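Local coordinates for putative membrane protein mmpL11 (Mycobacterium tuberculosis, PDB 4Y0L) that probably exports lipids as an RND-family transporter of the mycobacterial membrane and is represented here by its periplasmic domain D2, at residues A13-P16 against E17-Q20; S19-I22 against A23-H27; T70-R73 against T74-R78. One frame throughout, in Å; residues are numbered along the deposited sequence.

Interaction 1 of 3, residues A13-P16 against E17-Q20; sequences ASAP and EHSQ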
ATOM      1  N   ALA A  13      -5.854   9.271   6.438  1.00 20.15           N
ATOM      2  CA  ALA A  13      -5.408   8.505   5.280  1.00 31.62           C
ATOM      3  C   ALA A  13      -6.377   8.646   4.110  1.00 14.04           C
ATOM      4  O   ALA A  13      -5.964   8.640   2.951  1.00 24.95           O
ATOM      5  CB  ALA A  13      -5.245   7.040   5.652  1.00 22.64           C
ATOM      6  N   SER A  14      -7.664   8.783   4.419  1.00 13.94           N
ATOM      7  CA  SER A  14      -8.694   8.864   3.388  1.00 13.39           C
ATOM      8  C   SER A  14      -8.835  10.268   2.808  1.00 13.51           C
ATOM      9  O   SER A  14      -9.682  10.500   1.947  1.00 19.36           O
ATOM     10  CB  SER A  14     -10.045   8.411   3.946  1.00 21.28           C
ATOM     11  OG  SER A  14     -10.585   9.386   4.816  1.00 14.92           O
ATOM     12  N   ALA A  15      -8.014  11.203   3.277  1.00 12.88           N
ATOM     13  CA  ALA A  15      -8.045  12.561   2.753  1.00 18.59           C
ATOM     14  C   ALA A  15      -7.847  12.530   1.236  1.00 15.84           C
ATOM     15  O   ALA A  15      -7.072  11.718   0.737  1.00 11.67           O
ATOM     16  CB  ALA A  15      -6.978  13.413   3.417  1.00 12.75           C
ATOM     17  N   PRO A  16      -8.566  13.396   0.496  1.00 18.06           N
ATOM     18  CA  PRO A  16      -8.414  13.435  -0.966  1.00 10.23           C
ATOM     19  C   PRO A  16      -6.978  13.707  -1.413  1.00 11.40           C
ATOM     20  O   PRO A  16      -6.545  13.218  -2.457  1.00 10.21           O
ATOM     21  CB  PRO A  16      -9.332  14.588  -1.385  1.00 13.53           C
ATOM     22  CG  PRO A  16     -10.331  14.693  -0.306  1.00 16.29           C
ATOM     23  CD  PRO A  16      -9.621  14.316   0.959  1.00 13.02           C
ATOM     24  N   GLU A  17      -6.247  14.485  -0.623  1.00 15.78           N
ATOM     25  CA  GLU A  17      -4.876  14.842  -0.964  1.00 14.12           C
ATOM     26  C   GLU A  17      -3.938  13.635  -0.957  1.00 11.43           C
ATOM     27  O   GLU A  17      -2.860  13.682  -1.549  1.00 11.90           O
ATOM     28  CB  GLU A  17      -4.347  15.906   0.004  1.00 15.49           C
ATOM     29  CG  GLU A  17      -5.015  17.275  -0.132  1.00 23.71           C
ATOM     30  CD  GLU A  17      -6.324  17.385   0.632  1.00 24.28           C
ATOM     31  OE1 GLU A  17      -6.759  16.389   1.249  1.00 22.65           O
ATOM     32  OE2 GLU A  17      -6.920  18.483   0.617  1.00 30.89           O
ATOM     33  N   HIS A  18      -4.351  12.561  -0.291  1.00 10.64           N
ATOM     34  CA  HIS A  18      -3.522  11.364  -0.159  1.00 22.05           C
ATOM     35  C   HIS A  18      -3.920  10.233  -1.109  1.00 18.66           C
ATOM     36  O   HIS A  18      -3.209   9.233  -1.215  1.00 12.87           O
ATOM     37  CB  HIS A  18      -3.586  10.834   1.277  1.00 16.52           C
ATOM     38  CG  HIS A  18      -2.790  11.636   2.258  1.00 12.01           C
ATOM     39  ND1 HIS A  18      -1.513  12.079   1.996  1.00 13.54           N
ATOM     40  CD2 HIS A  18      -3.090  12.063   3.508  1.00 12.57           C
ATOM     41  CE1 HIS A  18      -1.060  12.751   3.043  1.00 15.16           C
ATOM     42  NE2 HIS A  18      -1.997  12.754   3.972  1.00 13.51           N
ATOM     43  N   SER A  19      -5.053  10.381  -1.788  1.00 14.32           N
ATOM     44  CA  SER A  19      -5.634   9.270  -2.539  1.00 19.18           C
ATOM     45  C   SER A  19      -4.775   8.835  -3.728  1.00 13.22           C
ATOM     46  O   SER A  19      -4.731   7.652  -4.069  1.00 17.09           O
ATOM     47  CB  SER A  19      -7.039   9.640  -3.022  1.00 16.21           C
ATOM     48  OG  SER A  19      -7.025  10.844  -3.767  1.00 33.37           O
ATOM     49  N   GLN A  20      -4.091   9.783  -4.355  1.00 12.15           N
ATOM     50  CA  GLN A  20      -3.250   9.467  -5.503  1.00 16.35           C
ATOM     51  C   GLN A  20      -2.029   8.665  -5.067  1.00 16.05           C
ATOM     52  O   GLN A  20      -1.538   7.811  -5.806  1.00 14.54           O
ATOM     53  CB  GLN A  20      -2.821  10.746  -6.227  1.00 14.38           C
ATOM     54  CG  GLN A  20      -1.852  10.518  -7.380  1.00 30.30           C
ATOM     55  CD  GLN A  20      -2.404   9.575  -8.431  1.00 42.66           C
ATOM     56  OE1 GLN A  20      -3.614   9.507  -8.644  1.00 34.09           O
ATOM     57  NE2 GLN A  20      -1.516   8.836  -9.091  1.00 40.44           N
TER

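Interaction 2 of 3, residues S19-I22 against A23-H27; sequences SQTI and AAIRH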
ATOM      1  N   SER A  19      -5.053  10.381  -1.788  1.00 14.32           N
ATOM      2  CA  SER A  19      -5.634   9.270  -2.539  1.00 19.18           C
ATOM      3  C   SER A  19      -4.775   8.835  -3.728  1.00 13.22           C
ATOM      4  O   SER A  19      -4.731   7.652  -4.069  1.00 17.09           O
ATOM      5  CB  SER A  19      -7.039   9.640  -3.022  1.00 16.21           C
ATOM      6  OG  SER A  19      -7.025  10.844  -3.767  1.00 33.37           O
ATOM      7  N   GLN A  20      -4.091   9.783  -4.355  1.00 12.15           N
ATOM      8  CA  GLN A  20      -3.250   9.467  -5.503  1.00 16.35           C
ATOM      9  C   GLN A  20      -2.029   8.665  -5.067  1.00 16.05           C
ATOM     10  O   GLN A  20      -1.538   7.811  -5.806  1.00 14.54           O
ATOM     11  CB  GLN A  20      -2.821  10.746  -6.227  1.00 14.38           C
ATOM     12  CG  GLN A  20      -1.852  10.518  -7.380  1.00 30.30           C
ATOM     13  CD  GLN A  20      -2.404   9.575  -8.431  1.00 42.66           C
ATOM     14  OE1 GLN A  20      -3.614   9.507  -8.644  1.00 34.09           O
ATOM     15  NE2 GLN A  20      -1.516   8.836  -9.091  1.00 40.44           N
ATOM     16  N   THR A  21      -1.540   8.944  -3.864  1.00 12.00           N
ATOM     17  CA  THR A  21      -0.425   8.192  -3.308  1.00 15.17           C
ATOM     18  C   THR A  21      -0.855   6.758  -3.032  1.00 13.00           C
ATOM     19  O   THR A  21      -0.108   5.818  -3.289  1.00 14.07           O
ATOM     20  CB  THR A  21       0.096   8.830  -2.014  1.00 18.72           C
ATOM     21  OG1 THR A  21       0.480  10.187  -2.275  1.00 27.95           O
ATOM     22  CG2 THR A  21       1.297   8.056  -1.473  1.00 18.59           C
ATOM     23  N   ILE A  22      -2.059   6.599  -2.500  1.00 13.65           N
ATOM     24  CA  ILE A  22      -2.612   5.277  -2.259  1.00 14.21           C
ATOM     25  C   ILE A  22      -2.876   4.577  -3.589  1.00 24.65           C
ATOM     26  O   ILE A  22      -2.663   3.369  -3.718  1.00 22.08           O
ATOM     27  CB  ILE A  22      -3.913   5.350  -1.433  1.00 13.64           C
ATOM     28  CG1 ILE A  22      -3.604   5.854  -0.021  1.00 21.15           C
ATOM     29  CG2 ILE A  22      -4.581   3.985  -1.357  1.00 17.31           C
ATOM     30  CD1 ILE A  22      -4.833   6.159   0.817  1.00 25.95           C
ATOM     31  N   ALA A  23      -3.343   5.339  -4.573  1.00 17.52           N
ATOM     32  CA  ALA A  23      -3.635   4.789  -5.894  1.00 25.52           C
ATOM     33  C   ALA A  23      -2.354   4.355  -6.601  1.00 16.70           C
ATOM     34  O   ALA A  23      -2.338   3.349  -7.311  1.00 26.86           O
ATOM     35  CB  ALA A  23      -4.384   5.809  -6.735  1.00 22.62           C
ATOM     36  N   ALA A  24      -1.282   5.114  -6.399  1.00 15.31           N
ATOM     37  CA  ALA A  24       0.008   4.798  -7.011  1.00 16.75           C
ATOM     38  C   ALA A  24       0.605   3.539  -6.394  1.00 17.62           C
ATOM     39  O   ALA A  24       1.128   2.681  -7.100  1.00 19.45           O
ATOM     40  CB  ALA A  24       0.972   5.968  -6.861  1.00 16.65           C
ATOM     41  N   ILE A  25       0.526   3.437  -5.071  1.00 16.86           N
ATOM     42  CA  ILE A  25       1.022   2.262  -4.361  1.00 18.27           C
ATOM     43  C   ILE A  25       0.227   1.029  -4.773  1.00 18.75           C
ATOM     44  O   ILE A  25       0.792  -0.036  -5.010  1.00 28.28           O
ATOM     45  CB  ILE A  25       0.937   2.454  -2.830  1.00 17.29           C
ATOM     46  CG1 ILE A  25       1.907   3.549  -2.389  1.00 27.35           C
ATOM     47  CG2 ILE A  25       1.269   1.158  -2.094  1.00 25.29           C
ATOM     48  CD1 ILE A  25       1.613   4.116  -1.023  1.00 16.45           C
ATOM     49  N   ARG A  26      -1.089   1.187  -4.855  1.00 18.01           N
ATOM     50  CA  ARG A  26      -1.977   0.099  -5.237  1.00 19.01           C
ATOM     51  C   ARG A  26      -1.640  -0.428  -6.632  1.00 21.69           C
ATOM     52  O   ARG A  26      -1.602  -1.638  -6.859  1.00 24.36           O
ATOM     53  CB  ARG A  26      -3.428   0.576  -5.182  1.00 25.21           C
ATOM     54  CG  ARG A  26      -4.447  -0.482  -5.558  1.00 33.90           C
ATOM     55  CD  ARG A  26      -5.843  -0.090  -5.100  1.00 43.68           C
ATOM     56  NE  ARG A  26      -6.832  -1.128  -5.398  1.00 44.24           N
ATOM     57  CZ  ARG A  26      -7.731  -1.072  -6.378  1.00 39.18           C
ATOM     58  NH1 ARG A  26      -7.802  -0.019  -7.184  1.00 34.53           N
ATOM     59  NH2 ARG A  26      -8.577  -2.079  -6.550  1.00 32.35           N
ATOM     60  N   HIS A  27      -1.381   0.491  -7.555  1.00 30.26           N
ATOM     61  CA  HIS A  27      -1.055   0.145  -8.935  1.00 25.88           C
ATOM     62  C   HIS A  27       0.276  -0.598  -9.048  1.00 29.78           C
ATOM     63  O   HIS A  27       0.429  -1.482  -9.892  1.00 34.53           O
ATOM     64  CB  HIS A  27      -1.022   1.415  -9.789  1.00 34.46           C
ATOM     65  CG  HIS A  27      -0.534   1.197 -11.187  1.00 43.27           C
ATOM     66  ND1 HIS A  27       0.777   1.412 -11.558  1.00 51.28           N
ATOM     67  CD2 HIS A  27      -1.181   0.796 -12.305  1.00 38.75           C
ATOM     68  CE1 HIS A  27       0.916   1.146 -12.845  1.00 46.01           C
ATOM     69  NE2 HIS A  27      -0.257   0.770 -13.322  1.00 40.98           N
TER

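Interaction 3 of 3, residues T70-R73 against T74-R78; sequences TWMR and TQLPR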
ATOM      1  N   THR A  70       9.688  -9.294  -0.712  1.00 51.24           N
ATOM      2  CA  THR A  70      10.987  -8.663  -0.924  1.00 55.21           C
ATOM      3  C   THR A  70      10.923  -7.697  -2.106  1.00 49.79           C
ATOM      4  O   THR A  70      11.569  -6.650  -2.101  1.00 49.25           O
ATOM      5  CB  THR A  70      12.102  -9.708  -1.169  1.00 66.81           C
ATOM      6  OG1 THR A  70      13.361  -9.043  -1.326  1.00 68.54           O
ATOM      7  CG2 THR A  70      11.817 -10.545  -2.410  1.00 66.55           C
ATOM      8  N   TRP A  71      10.133  -8.056  -3.112  1.00 48.89           N
ATOM      9  CA  TRP A  71       9.938  -7.205  -4.279  1.00 46.73           C
ATOM     10  C   TRP A  71       9.239  -5.907  -3.881  1.00 51.44           C
ATOM     11  O   TRP A  71       9.653  -4.820  -4.278  1.00 58.36           O
ATOM     12  CB  TRP A  71       9.125  -7.943  -5.345  1.00 46.77           C
ATOM     13  CG  TRP A  71       8.940  -7.174  -6.616  1.00 44.97           C
ATOM     14  CD1 TRP A  71       9.672  -7.297  -7.760  1.00 46.50           C
ATOM     15  CD2 TRP A  71       7.954  -6.165  -6.878  1.00 46.99           C
ATOM     16  NE1 TRP A  71       9.206  -6.429  -8.717  1.00 44.18           N
ATOM     17  CE2 TRP A  71       8.153  -5.722  -8.201  1.00 41.02           C
ATOM     18  CE3 TRP A  71       6.926  -5.594  -6.122  1.00 46.81           C
ATOM     19  CZ2 TRP A  71       7.363  -4.736  -8.784  1.00 37.95           C
ATOM     20  CZ3 TRP A  71       6.142  -4.611  -6.704  1.00 35.76           C
ATOM     21  CH2 TRP A  71       6.364  -4.194  -8.022  1.00 35.31           C
ATOM     22  N   MET A  72       8.180  -6.031  -3.087  1.00 53.41           N
ATOM     23  CA  MET A  72       7.411  -4.875  -2.643  1.00 43.91           C
ATOM     24  C   MET A  72       8.235  -3.957  -1.744  1.00 44.50           C
ATOM     25  O   MET A  72       8.204  -2.735  -1.894  1.00 37.30           O
ATOM     26  CB  MET A  72       6.152  -5.329  -1.905  1.00 41.76           C
ATOM     27  CG  MET A  72       5.104  -5.957  -2.805  1.00 48.31           C
ATOM     28  SD  MET A  72       3.610  -6.410  -1.911  1.00 58.86           S
ATOM     29  CE  MET A  72       2.755  -7.369  -3.157  1.00 42.00           C
ATOM     30  N   ARG A  73       8.974  -4.549  -0.811  1.00 53.38           N
ATOM     31  CA  ARG A  73       9.801  -3.780   0.114  1.00 49.96           C
ATOM     32  C   ARG A  73      10.908  -3.016  -0.609  1.00 46.84           C
ATOM     33  O   ARG A  73      11.503  -2.095  -0.050  1.00 45.03           O
ATOM     34  CB  ARG A  73      10.409  -4.705   1.170  1.00 47.00           C
ATOM     35  CG  ARG A  73       9.413  -5.160   2.222  1.00 50.59           C
ATOM     36  CD  ARG A  73       9.991  -6.242   3.116  1.00 51.45           C
ATOM     37  NE  ARG A  73       9.077  -6.577   4.204  1.00 59.42           N
ATOM     38  CZ  ARG A  73       9.167  -7.671   4.955  1.00 57.12           C
ATOM     39  NH1 ARG A  73      10.130  -8.558   4.740  1.00 55.78           N
ATOM     40  NH2 ARG A  73       8.284  -7.881   5.920  1.00 54.05           N
ATOM     41  N   THR A  74      11.173  -3.404  -1.852  1.00 42.41           N
ATOM     42  CA  THR A  74      12.204  -2.769  -2.663  1.00 47.63           C
ATOM     43  C   THR A  74      11.623  -1.693  -3.576  1.00 46.14           C
ATOM     44  O   THR A  74      12.274  -0.684  -3.849  1.00 58.48           O
ATOM     45  CB  THR A  74      12.946  -3.813  -3.529  1.00 54.67           C
ATOM     46  OG1 THR A  74      13.524  -4.818  -2.685  1.00 61.12           O
ATOM     47  CG2 THR A  74      14.045  -3.161  -4.359  1.00 46.85           C
ATOM     48  N   GLN A  75      10.394  -1.909  -4.035  1.00 41.50           N
ATOM     49  CA  GLN A  75       9.815  -1.096  -5.102  1.00 38.84           C
ATOM     50  C   GLN A  75       8.807  -0.055  -4.618  1.00 33.05           C
ATOM     51  O   GLN A  75       8.698   1.023  -5.200  1.00 36.77           O
ATOM     52  CB  GLN A  75       9.139  -2.009  -6.130  1.00 44.19           C
ATOM     53  CG  GLN A  75      10.096  -2.955  -6.830  1.00 44.68           C
ATOM     54  CD  GLN A  75      11.132  -2.228  -7.660  1.00 56.25           C
ATOM     55  OE1 GLN A  75      10.835  -1.214  -8.293  1.00 41.36           O
ATOM     56  NE2 GLN A  75      12.358  -2.739  -7.655  1.00 55.20           N
ATOM     57  N   LEU A  76       8.067  -0.379  -3.564  1.00 30.89           N
ATOM     58  CA  LEU A  76       6.986   0.487  -3.101  1.00 35.47           C
ATOM     59  C   LEU A  76       7.457   1.765  -2.395  1.00 26.40           C
ATOM     60  O   LEU A  76       6.766   2.784  -2.458  1.00 26.74           O
ATOM     61  CB  LEU A  76       6.054  -0.293  -2.172  1.00 35.34           C
ATOM     62  CG  LEU A  76       5.375  -1.527  -2.781  1.00 33.59           C
ATOM     63  CD1 LEU A  76       4.378  -2.117  -1.796  1.00 29.61           C
ATOM     64  CD2 LEU A  76       4.691  -1.215  -4.106  1.00 27.45           C
ATOM     65  N   PRO A  77       8.614   1.723  -1.708  1.00 28.72           N
ATOM     66  CA  PRO A  77       9.086   2.966  -1.082  1.00 32.53           C
ATOM     67  C   PRO A  77       9.299   4.108  -2.076  1.00 25.49           C
ATOM     68  O   PRO A  77       9.021   5.256  -1.728  1.00 23.18           O
ATOM     69  CB  PRO A  77      10.412   2.552  -0.438  1.00 31.24           C
ATOM     70  CG  PRO A  77      10.257   1.106  -0.168  1.00 33.62           C
ATOM     71  CD  PRO A  77       9.435   0.568  -1.303  1.00 32.42           C
ATOM     72  N   ARG A  78       9.779   3.804  -3.280  1.00 33.92           N
ATOM     73  CA  ARG A  78       9.942   4.829  -4.313  1.00 27.31           C
ATOM     74  C   ARG A  78       8.614   5.525  -4.560  1.00 24.48           C
ATOM     75  O   ARG A  78       8.544   6.745  -4.696  1.00 30.34           O
ATOM     76  CB  ARG A  78      10.426   4.242  -5.642  1.00 38.48           C
ATOM     77  CG  ARG A  78      11.435   3.109  -5.579  1.00 60.78           C
ATOM     78  CD  ARG A  78      11.857   2.765  -7.003  1.00 62.51           C
ATOM     79  NE  ARG A  78      12.438   1.433  -7.148  1.00 60.56           N
ATOM     80  CZ  ARG A  78      13.630   1.075  -6.681  1.00 57.29           C
ATOM     81  NH1 ARG A  78      14.374   1.941  -6.006  1.00 55.25           N
ATOM     82  NH2 ARG A  78      14.074  -0.159  -6.876  1.00 77.65           N
TER

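Interaction 1 of 3, residues A13-P16 against E17-Q20
The imidazole of His18 is met obliquely by the methyl of Ala15, whose CB lies 4.1 Å from CD2 of His18, and by the carbonyl oxygen of Ala13; a stack with the ring of Phe8 and a hydrogen bond from NE2 to Ala10 O fix its rotation. The second flat group, the carboxylate of Glu17, folds back along the proline before it. A bend at chi2 (84°) brings OE1 to 3.5 Å from Pro16 CD, and the two side chains run alongside each other, pointing the same way.

The backbone here makes a type I beta turn over residues 15-18, ahead of helix 19-29. His18 N bonds to Ala15 O at 3.0 Å, fairly straight at the hydrogen (154°) but arriving well above the carbonyl plane. The next carbonyl is gripped twice by a single residue: Pro16 O accepts Ser19 OG at 2.8 Å and, more loosely, Ser19 N at 3.3 Å. Both donors come from the same face of its plane, the hydroxyl only modestly tilted and the amide high above it. The chi1 of Ser19 (55°) tucks OG between backbone N and carbonyl carbon, within range of that oxygen.

This surface turn joins the loop after strand 2-7 to helix 19-29. Ala13 faces inward against Phe8, Asn47 and Phe43 of strand 37-43, and Ser14 N bonds to Asn47 OD1.

Interaction 2 of 3, residues S19-I22 against A23-H27
Thr21 and Ile25, one helical turn apart, owe their contact to matching first torsions. In Thr21 chi1 of -57° leaves CG2 on the far side from the backbone N; in Ile25 chi1 of -67° and an extended chi2 send CG1 and CD1 back along the helix. The two side chains therefore run alongside and point the same way, with Thr21 CG2 4.0 Å from Ile25 CD1. The isoleucine branch also lies close against the threonine carbonyl: CG1 of Ile25 is 3.2 Å from Thr21 O.

Gln20 takes a different course. It leaves its backbone extended, then bends at chi2 (57°), which swings the amide over the small residues of the next turn, OE1 4.2 Å from Ala23 CB. Ala23 CB itself sits against Ser19 O, and Ala24 CB against Gln20 O.

Four regular alpha-helical bonds tie the two turns: Ala23 to Ser19, Ala24 to Gln20, Ile25 to Thr21 and Arg26 to Ile22. The shortest is Ala23 N to Ser19 O at 2.7 Å. Ile22 packs on the strands at Pro41, Phe43 and Ala50 and on Phe8, while Ile25 lies between Leu52 of strand 49-55 and Val79 of helix 66-80.

Thr21 and Ile25 thus meet through methyl groups, and the bonds between the two segments all run from main-chain N-H to carbonyl. Arg26 instead turns to strand 37-43, NE to Ala39 O and NH2 to Val38 O; these two carbonyls would hold the guanidinium in place and may partly offset the cost of covering its charge.

Interaction 3 of 3, residues T70-R73 against T74-R78
Trp71 and Gln75 meet on helix 66-80, the second helix of a ferredoxin-like βαββαβ domain, just before the helix kinks at Pro77. Thr70 O is taken by the hydroxyl of Thr74, whose OG1 stands 2.7 Å away nearly along the C=O axis. Trp71 O receives Thr74 N at 3.2 Å, from high above its plane. Met72 O accepts Leu76 N at 2.9 Å, 165° at the hydrogen, and Gln75 N is shared weakly between Trp71 O and Met72 O. Arg73 O faces the ring of Pro77, which has no N-H to give; Pro77 CG comes to 3.4 Å from that oxygen, and the helical bonding lapses at residues 77 and 78.

Gln75 OE1 accepts from two arginines, NE of Arg78 at 3.3 Å and NH2 of Arg28 on helix 19-29, while Arg73 NH2 goes to Val87 O on the last strand. In Arg78 the glutamine oxygen lies at the guanidinium edge and Thr74 O over one face.

On the buried side of the helix, Met72 CB rests 3.7 Å from Leu76 CD1, both pointing into the core around Ile29. With chi1 at -177°, Trp71 sets its indole away from its backbone N. It crosses Gln75 at about a right angle, and Gln75 CG sits over the indole face in a CH-pi contact, 3.7 Å from the six-membered ring centroid and 14° off its normal.

How the interactions relate
Interactions 1 and 2 run on from each other: they share Ser19 and Gln20, and their centres are 9 Å apart. The turn of interaction 1 leads into helix 19-29, and it touches the helix body again where Ala13 O lies 3.5 Å from Ile22 CD1. Phe8 underlies both, stacked on His18 and packed on Thr21 and Ile22. Interaction 3 belongs to the other helix. Its centre is 14 Å from that of interaction 2, and the two meet by packing, Ile25 O to Leu76 CD2 at 4.2 Å. Interaction 1 lies across the chain's centre from interaction 3, their centres 21 Å apart. Together they trace the helical layer over the four-stranded sheet.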